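Long-range contacts in interferon alpha/beta receptor 1 (Mus musculus, PDB 3WCY), which pairs with IFNAR2 to form the cell-surface receptor for type I interferons, whose binding switches on JAK-STAT signalling: residues K134-Y139 with A178-L183; Y98-S103 with N128-E133. All coordinates share one frame; numbering follows the deposited sequence.

Contact 1: K134-Y139 with A178-L183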
ATOM      1  N   LYS A 134      -1.403 -10.245  -7.323  1.00 84.37           N
ATOM      2  CA  LYS A 134      -1.037  -8.927  -7.865  1.00 83.60           C
ATOM      3  C   LYS A 134      -0.752  -7.848  -6.792  1.00 86.53           C
ATOM      4  O   LYS A 134       0.270  -7.166  -6.935  1.00 85.86           O
ATOM      5  CB  LYS A 134      -2.102  -8.399  -8.846  1.00 85.96           C
ATOM      6  CG  LYS A 134      -2.334  -9.253 -10.075  1.00100.19           C
ATOM      7  CD  LYS A 134      -3.819  -9.446 -10.314  1.00109.19           C
ATOM      8  CE  LYS A 134      -4.380  -8.508 -11.352  1.00119.62           C
ATOM      9  NZ  LYS A 134      -5.835  -8.720 -11.534  1.00130.67           N
ATOM     10  N   PRO A 135      -1.594  -7.647  -5.727  1.00 82.18           N
ATOM     11  CA  PRO A 135      -1.282  -6.582  -4.756  1.00 81.35           C
ATOM     12  C   PRO A 135      -0.077  -6.890  -3.873  1.00 84.81           C
ATOM     13  O   PRO A 135       0.589  -5.967  -3.398  1.00 83.09           O
ATOM     14  CB  PRO A 135      -2.570  -6.454  -3.939  1.00 82.64           C
ATOM     15  CG  PRO A 135      -3.613  -7.245  -4.688  1.00 87.02           C
ATOM     16  CD  PRO A 135      -2.864  -8.316  -5.367  1.00 83.12           C
ATOM     17  N   SER A 136       0.218  -8.186  -3.679  1.00 82.77           N
ATOM     18  CA  SER A 136       1.341  -8.628  -2.857  1.00 83.34           C
ATOM     19  C   SER A 136       2.687  -8.295  -3.494  1.00 86.73           C
ATOM     20  O   SER A 136       3.586  -7.853  -2.777  1.00 86.95           O
ATOM     21  CB  SER A 136       1.236 -10.118  -2.541  1.00 87.99           C
ATOM     22  OG  SER A 136       0.203 -10.385  -1.603  1.00 96.36           O
ATOM     23  N   PHE A 137       2.805  -8.457  -4.836  1.00 81.81           N
ATOM     24  CA  PHE A 137       4.021  -8.196  -5.615  1.00 81.10           C
ATOM     25  C   PHE A 137       4.630  -6.812  -5.423  1.00 84.93           C
ATOM     26  O   PHE A 137       3.924  -5.807  -5.355  1.00 83.38           O
ATOM     27  CB  PHE A 137       3.797  -8.415  -7.121  1.00 82.57           C
ATOM     28  CG  PHE A 137       3.392  -9.788  -7.599  1.00 84.46           C
ATOM     29  CD1 PHE A 137       4.028 -10.927  -7.119  1.00 88.36           C
ATOM     30  CD2 PHE A 137       2.453  -9.938  -8.610  1.00 86.07           C
ATOM     31  CE1 PHE A 137       3.667 -12.196  -7.582  1.00 89.58           C
ATOM     32  CE2 PHE A 137       2.112 -11.204  -9.088  1.00 89.43           C
ATOM     33  CZ  PHE A 137       2.725 -12.323  -8.573  1.00 88.21           C
ATOM     34  N   SER A 138       5.956  -6.782  -5.369  1.00 83.11           N
ATOM     35  CA  SER A 138       6.784  -5.583  -5.283  1.00 82.88           C
ATOM     36  C   SER A 138       7.784  -5.719  -6.423  1.00 85.28           C
ATOM     37  O   SER A 138       7.933  -6.815  -6.966  1.00 84.82           O
ATOM     38  CB  SER A 138       7.513  -5.517  -3.943  1.00 87.58           C
ATOM     39  OG  SER A 138       8.362  -4.382  -3.867  1.00 97.15           O
ATOM     40  N   TYR A 139       8.428  -4.613  -6.817  1.00 81.54           N
ATOM     41  CA  TYR A 139       9.402  -4.616  -7.915  1.00 81.79           C
ATOM     42  C   TYR A 139      10.669  -3.867  -7.540  1.00 87.22           C
ATOM     43  O   TYR A 139      10.627  -2.938  -6.728  1.00 87.21           O
ATOM     44  CB  TYR A 139       8.783  -4.075  -9.228  1.00 81.46           C
ATOM     45  CG  TYR A 139       7.481  -4.758  -9.592  1.00 81.17           C
ATOM     46  CD1 TYR A 139       7.473  -5.976 -10.266  1.00 82.62           C
ATOM     47  CD2 TYR A 139       6.254  -4.222  -9.197  1.00 80.95           C
ATOM     48  CE1 TYR A 139       6.279  -6.631 -10.565  1.00 81.87           C
ATOM     49  CE2 TYR A 139       5.053  -4.872  -9.485  1.00 81.07           C
ATOM     50  CZ  TYR A 139       5.072  -6.078 -10.169  1.00 87.30           C
ATOM     51  OH  TYR A 139       3.899  -6.732 -10.448  1.00 87.42           O
ATOM     52  N   ALA A 178      10.451  -9.021 -10.252  1.00 88.05           N
ATOM     53  CA  ALA A 178       9.165  -9.127  -9.563  1.00 87.37           C
ATOM     54  C   ALA A 178       9.387  -9.935  -8.303  1.00 93.30           C
ATOM     55  O   ALA A 178       9.936 -11.040  -8.358  1.00 93.36           O
ATOM     56  CB  ALA A 178       8.131  -9.804 -10.447  1.00 87.95           C
ATOM     57  N   ILE A 179       9.026  -9.372  -7.156  1.00 91.83           N
ATOM     58  CA  ILE A 179       9.198 -10.081  -5.887  1.00 93.36           C
ATOM     59  C   ILE A 179       7.895 -10.257  -5.125  1.00 99.91           C
ATOM     60  O   ILE A 179       7.052  -9.364  -5.166  1.00 98.74           O
ATOM     61  CB  ILE A 179      10.365  -9.533  -5.016  1.00 96.76           C
ATOM     62  CG1 ILE A 179      10.311  -7.995  -4.856  1.00 96.26           C
ATOM     63  CG2 ILE A 179      11.717  -9.995  -5.578  1.00 98.56           C
ATOM     64  CD1 ILE A 179      11.049  -7.440  -3.614  1.00102.34           C
ATOM     65  N   HIS A 180       7.714 -11.431  -4.479  1.00 99.90           N
ATOM     66  CA  HIS A 180       6.566 -11.756  -3.616  1.00100.72           C
ATOM     67  C   HIS A 180       7.125 -11.662  -2.173  1.00106.26           C
ATOM     68  O   HIS A 180       7.666 -12.653  -1.668  1.00106.90           O
ATOM     69  CB  HIS A 180       6.013 -13.172  -3.916  1.00102.64           C
ATOM     70  CG  HIS A 180       4.594 -13.410  -3.471  1.00106.03           C
ATOM     71  ND1 HIS A 180       4.046 -12.757  -2.367  1.00107.33           N
ATOM     72  CD2 HIS A 180       3.658 -14.243  -3.986  1.00108.24           C
ATOM     73  CE1 HIS A 180       2.805 -13.204  -2.262  1.00106.47           C
ATOM     74  NE2 HIS A 180       2.523 -14.100  -3.210  1.00107.40           N
ATOM     75  N   PRO A 181       7.085 -10.468  -1.524  1.00103.30           N
ATOM     76  CA  PRO A 181       7.718 -10.327  -0.199  1.00104.12           C
ATOM     77  C   PRO A 181       7.144 -11.141   0.957  1.00110.17           C
ATOM     78  O   PRO A 181       7.784 -11.208   2.009  1.00110.92           O
ATOM     79  CB  PRO A 181       7.657  -8.818   0.069  1.00105.06           C
ATOM     80  CG  PRO A 181       6.523  -8.333  -0.747  1.00108.36           C
ATOM     81  CD  PRO A 181       6.537  -9.175  -1.986  1.00104.07           C
ATOM     82  N   SER A 182       5.961 -11.759   0.776  1.00107.23           N
ATOM     83  CA  SER A 182       5.318 -12.550   1.826  1.00107.52           C
ATOM     84  C   SER A 182       5.366 -14.063   1.589  1.00111.80           C
ATOM     85  O   SER A 182       5.549 -14.817   2.546  1.00112.20           O
ATOM     86  CB  SER A 182       3.887 -12.074   2.061  1.00110.59           C
ATOM     87  OG  SER A 182       3.863 -10.710   2.454  1.00118.99           O
ATOM     88  N   LEU A 183       5.213 -14.506   0.329  1.00107.98           N
ATOM     89  CA  LEU A 183       5.218 -15.929  -0.014  1.00108.73           C
ATOM     90  C   LEU A 183       6.601 -16.463  -0.412  1.00113.04           C
ATOM     91  O   LEU A 183       6.686 -17.367  -1.250  1.00113.83           O
ATOM     92  CB  LEU A 183       4.164 -16.235  -1.090  1.00108.59           C
ATOM     93  CG  LEU A 183       3.565 -17.637  -1.076  1.00114.82           C
ATOM     94  CD1 LEU A 183       2.201 -17.639  -0.440  1.00114.69           C
ATOM     95  CD2 LEU A 183       3.480 -18.199  -2.474  1.00118.18           C
TER

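Contact 2: Y98-S103 with N128-E133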
ATOM      1  N   TYR A  98       2.074 -23.740  -4.630  1.00112.11           N
ATOM      2  CA  TYR A  98       3.350 -23.876  -3.921  1.00112.83           C
ATOM      3  C   TYR A  98       4.525 -24.206  -4.865  1.00117.23           C
ATOM      4  O   TYR A  98       5.647 -23.755  -4.626  1.00116.62           O
ATOM      5  CB  TYR A  98       3.259 -24.926  -2.794  1.00115.85           C
ATOM      6  CG  TYR A  98       2.252 -24.627  -1.703  1.00117.25           C
ATOM      7  CD1 TYR A  98       2.458 -23.585  -0.801  1.00118.13           C
ATOM      8  CD2 TYR A  98       1.146 -25.449  -1.504  1.00118.93           C
ATOM      9  CE1 TYR A  98       1.548 -23.322   0.225  1.00118.56           C
ATOM     10  CE2 TYR A  98       0.239 -25.209  -0.468  1.00119.34           C
ATOM     11  CZ  TYR A  98       0.445 -24.144   0.395  1.00126.20           C
ATOM     12  OH  TYR A  98      -0.447 -23.896   1.413  1.00126.82           O
ATOM     13  N   THR A  99       4.267 -24.992  -5.921  1.00114.64           N
ATOM     14  CA  THR A  99       5.291 -25.408  -6.887  1.00115.74           C
ATOM     15  C   THR A  99       5.474 -24.449  -8.072  1.00117.65           C
ATOM     16  O   THR A  99       6.456 -24.584  -8.813  1.00117.90           O
ATOM     17  CB  THR A  99       5.059 -26.860  -7.352  1.00129.41           C
ATOM     18  OG1 THR A  99       3.704 -27.019  -7.780  1.00129.39           O
ATOM     19  CG2 THR A  99       5.408 -27.888  -6.279  1.00130.55           C
ATOM     20  N   ALA A 100       4.540 -23.494  -8.256  1.00112.04           N
ATOM     21  CA  ALA A 100       4.576 -22.531  -9.366  1.00110.30           C
ATOM     22  C   ALA A 100       5.639 -21.444  -9.211  1.00111.52           C
ATOM     23  O   ALA A 100       5.757 -20.830  -8.148  1.00110.74           O
ATOM     24  CB  ALA A 100       3.207 -21.904  -9.570  1.00109.75           C
ATOM     25  N   HIS A 101       6.407 -21.216 -10.287  1.00106.39           N
ATOM     26  CA  HIS A 101       7.467 -20.213 -10.368  1.00104.53           C
ATOM     27  C   HIS A 101       6.920 -18.920 -10.957  1.00103.74           C
ATOM     28  O   HIS A 101       5.888 -18.932 -11.634  1.00102.96           O
ATOM     29  CB  HIS A 101       8.617 -20.721 -11.254  1.00106.64           C
ATOM     30  CG  HIS A 101       9.422 -21.821 -10.645  1.00111.69           C
ATOM     31  ND1 HIS A 101      10.619 -21.567  -9.999  1.00113.82           N
ATOM     32  CD2 HIS A 101       9.177 -23.150 -10.606  1.00114.91           C
ATOM     33  CE1 HIS A 101      11.064 -22.744  -9.594  1.00114.99           C
ATOM     34  NE2 HIS A 101      10.230 -23.726  -9.935  1.00116.10           N
ATOM     35  N   MET A 102       7.639 -17.814 -10.731  1.00 97.22           N
ATOM     36  CA  MET A 102       7.276 -16.493 -11.237  1.00 94.52           C
ATOM     37  C   MET A 102       8.104 -16.124 -12.464  1.00 96.89           C
ATOM     38  O   MET A 102       9.333 -16.021 -12.369  1.00 97.02           O
ATOM     39  CB  MET A 102       7.493 -15.442 -10.151  1.00 95.64           C
ATOM     40  CG  MET A 102       6.322 -15.263  -9.251  1.00 98.31           C
ATOM     41  SD  MET A 102       6.808 -14.350  -7.782  1.00102.00           S
ATOM     42  CE  MET A 102       7.091 -12.759  -8.471  1.00 97.75           C
ATOM     43  N   SER A 103       7.430 -15.898 -13.612  1.00 91.44           N
ATOM     44  CA  SER A 103       8.089 -15.483 -14.855  1.00 90.27           C
ATOM     45  C   SER A 103       8.477 -14.006 -14.700  1.00 90.60           C
ATOM     46  O   SER A 103       7.834 -13.325 -13.907  1.00 88.38           O
ATOM     47  CB  SER A 103       7.160 -15.675 -16.052  1.00 93.05           C
ATOM     48  OG  SER A 103       6.063 -14.780 -15.997  1.00100.19           O
ATOM     49  N   ASN A 128      -4.451 -16.906 -14.024  1.00110.74           N
ATOM     50  CA  ASN A 128      -5.099 -17.275 -12.766  1.00109.52           C
ATOM     51  C   ASN A 128      -4.174 -17.492 -11.575  1.00110.23           C
ATOM     52  O   ASN A 128      -4.579 -17.217 -10.441  1.00110.15           O
ATOM     53  CB  ASN A 128      -6.084 -18.430 -12.943  1.00112.52           C
ATOM     54  CG  ASN A 128      -7.513 -18.008 -12.666  1.00143.63           C
ATOM     55  OD1 ASN A 128      -7.878 -17.619 -11.547  1.00138.18           O
ATOM     56  ND2 ASN A 128      -8.351 -18.040 -13.689  1.00138.41           N
ATOM     57  N   MET A 129      -2.944 -17.978 -11.823  1.00103.89           N
ATOM     58  CA  MET A 129      -1.940 -18.239 -10.789  1.00102.32           C
ATOM     59  C   MET A 129      -1.642 -17.007  -9.927  1.00104.26           C
ATOM     60  O   MET A 129      -1.517 -17.134  -8.708  1.00104.42           O
ATOM     61  CB  MET A 129      -0.646 -18.782 -11.419  1.00104.98           C
ATOM     62  CG  MET A 129       0.312 -19.421 -10.421  1.00108.43           C
ATOM     63  SD  MET A 129      -0.363 -20.858  -9.550  1.00113.21           S
ATOM     64  CE  MET A 129      -0.389 -22.071 -10.853  1.00111.64           C
ATOM     65  N   TRP A 130      -1.555 -15.822 -10.552  1.00 98.48           N
ATOM     66  CA  TRP A 130      -1.240 -14.583  -9.841  1.00 96.52           C
ATOM     67  C   TRP A 130      -2.387 -13.563  -9.791  1.00 97.61           C
ATOM     68  O   TRP A 130      -2.248 -12.511  -9.159  1.00 96.44           O
ATOM     69  CB  TRP A 130       0.073 -13.989 -10.371  1.00 95.20           C
ATOM     70  CG  TRP A 130       1.156 -15.018 -10.511  1.00 97.30           C
ATOM     71  CD1 TRP A 130       1.621 -15.559 -11.673  1.00101.00           C
ATOM     72  CD2 TRP A 130       1.801 -15.735  -9.447  1.00 97.69           C
ATOM     73  NE1 TRP A 130       2.568 -16.519 -11.401  1.00101.41           N
ATOM     74  CE2 TRP A 130       2.688 -16.658 -10.043  1.00102.57           C
ATOM     75  CE3 TRP A 130       1.732 -15.673  -8.044  1.00 98.67           C
ATOM     76  CZ2 TRP A 130       3.498 -17.511  -9.289  1.00102.69           C
ATOM     77  CZ3 TRP A 130       2.542 -16.513  -7.297  1.00101.02           C
ATOM     78  CH2 TRP A 130       3.417 -17.415  -7.919  1.00102.77           C
ATOM     79  N   ALA A 131      -3.545 -13.921 -10.391  1.00 92.64           N
ATOM     80  CA  ALA A 131      -4.778 -13.136 -10.455  1.00 91.32           C
ATOM     81  C   ALA A 131      -5.252 -12.607  -9.094  1.00 94.70           C
ATOM     82  O   ALA A 131      -6.024 -11.644  -9.059  1.00 95.16           O
ATOM     83  CB  ALA A 131      -5.877 -13.962 -11.099  1.00 92.87           C
ATOM     84  N   LEU A 132      -4.798 -13.233  -7.985  1.00 89.51           N
ATOM     85  CA  LEU A 132      -5.125 -12.830  -6.619  1.00 87.86           C
ATOM     86  C   LEU A 132      -3.883 -12.464  -5.808  1.00 90.23           C
ATOM     87  O   LEU A 132      -4.006 -12.126  -4.630  1.00 89.17           O
ATOM     88  CB  LEU A 132      -5.930 -13.916  -5.900  1.00 88.62           C
ATOM     89  CG  LEU A 132      -7.255 -14.337  -6.524  1.00 94.20           C
ATOM     90  CD1 LEU A 132      -7.877 -15.485  -5.731  1.00 95.20           C
ATOM     91  CD2 LEU A 132      -8.224 -13.150  -6.657  1.00 95.42           C
ATOM     92  N   GLU A 133      -2.689 -12.518  -6.435  1.00 86.52           N
ATOM     93  CA  GLU A 133      -1.420 -12.170  -5.787  1.00 85.57           C
ATOM     94  C   GLU A 133      -0.869 -10.812  -6.215  1.00 88.38           C
ATOM     95  O   GLU A 133      -0.019 -10.260  -5.513  1.00 87.58           O
ATOM     96  CB  GLU A 133      -0.381 -13.281  -5.949  1.00 87.74           C
ATOM     97  CG  GLU A 133      -0.462 -14.342  -4.866  1.00 96.75           C
ATOM     98  CD  GLU A 133      -1.707 -15.203  -4.881  1.00112.79           C
ATOM     99  OE1 GLU A 133      -2.186 -15.561  -3.781  1.00100.42           O
ATOM    100  OE2 GLU A 133      -2.211 -15.517  -5.985  1.00106.57           O
TER

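Contact 1: K134-Y139 with A178-L183
The Phe137 ring turns its edge toward one face of the His180 ring in a T-shaped (edge-to-face) pair, with centroids 5.6 Å apart and planes at 76°. His180 CG is anti to its backbone N (chi1 -159°), and the opposite face of the imidazole carries Leu183 from its own segment, with CB over the ring centre, so the imidazole lies between an aromatic edge and an aliphatic group. Ile179 O sits at the edge of the Phe137 ring, close to its plane. Both segments belong to the second fibronectin type-III domain, where antiparallel strands 138-145 and 171-179 lie side by side in a four-stranded sheet, equivalent to strands C and F of this fold. The pairing evidence is two backbone hydrogen bonds between Ser138 and Ile179. One runs from Ser138 N to Ile179 O, 2.8 Å long, and the other returns from Ile179 N to Ser138 O. On the face of the sheet bearing these two residues, Ser138 CB meets Ile179 CG1 at 3.8 Å. Tyr139 and Ala178 form the adjoining non-hydrogen-bonded pair on the other face. There Tyr139 CE1 comes within 3.7 Å of Ala178 CB, and the ring also meets Tyr159 edge-to-face. An alanine in place of Tyr139 would probably open a gap beside Ala178 and leave Tyr159 without its aromatic partner. Beyond the strand ends, Ser182 OG hydrogen-bonds a basic side chain of the other protein chain in the assembly, which places the loop after strand 171-179 against that partner. Ser136 precedes the strand, and its CB approaches the imidazole obliquely, 3.5 Å from His180 CE1. Pro181 closes the contact by its ring, CD lying 3.3 Å from Ser136 O.

Contact 2: Y98-S103 with N128-E133
Met102 packs over one face of the Trp130 indole, while the methyl of Ala100, the third main participant, lies chiefly against Met129. Met102 CG is 4.0 Å from the centroid of the Trp130 six-membered ring and 26° off the normal, which meets the geometry of a CH-pi contact. The nearest ring atom to Met102 CG is Trp130 CZ2, at 3.6 Å, so the methylene stands toward the rim. Chi1 (-87°) sets Met102 CG anti to the carbonyl carbon, and it is this methylene that lies over the indole; SD stands 4.8 Å from the same centroid, obliquely placed. The opposite face carries CG of Met129, from the tryptophan's own segment, so two methionine methylenes enclose the ring. His101 O and Ala100 O lie at its edge, close to its plane, Trp130 CZ2 being 3.6 Å from His101 O.

Ala100 points its methyl toward the other segment, where CB touches Met129 SD at 3.7 Å and Met129 CE almost as closely. Across the segments there are no hydrogen bonds; apolar packing joins them. Polar ties run outward instead: Lys185 NZ bonds Ala100 O, and Asp16 OD2 accepts from the backbone N of both Asn128 and Met129. The weakly bonded strand at about 100-101 runs parallel to strand 12-14 near the start of the chain, and His101 stacks on Tyr12. These ties to strand 12-14 and Asp16 are consistent with a place at the junction of the first and second fibronectin type-III domains, where Met102 SD and the Trp130 six-membered ring form a Met-aromatic pair.

Overall arrangement
Contact 2 opens and closes before contact 1 along the chain, yet their centres lie only about 10 Å apart, on the same side of the chain's centre. The loop 128-133 runs straight into 134-139, so one continuous run serves both contacts as it enters strand 138-145. They also touch: Phe137 CZ lies 3.5 Å from Trp130 CE3, and the Met102 methyl CE lies against Phe137 CE1 and Ala178 O. Contact 1 pairs neighbouring strands of the second fibronectin type-III sheet, whereas contact 2 packs 98-103 against the loop 128-133. Together they probably link the interdomain junction to the loops next to the strand ends that meet the other protein chain.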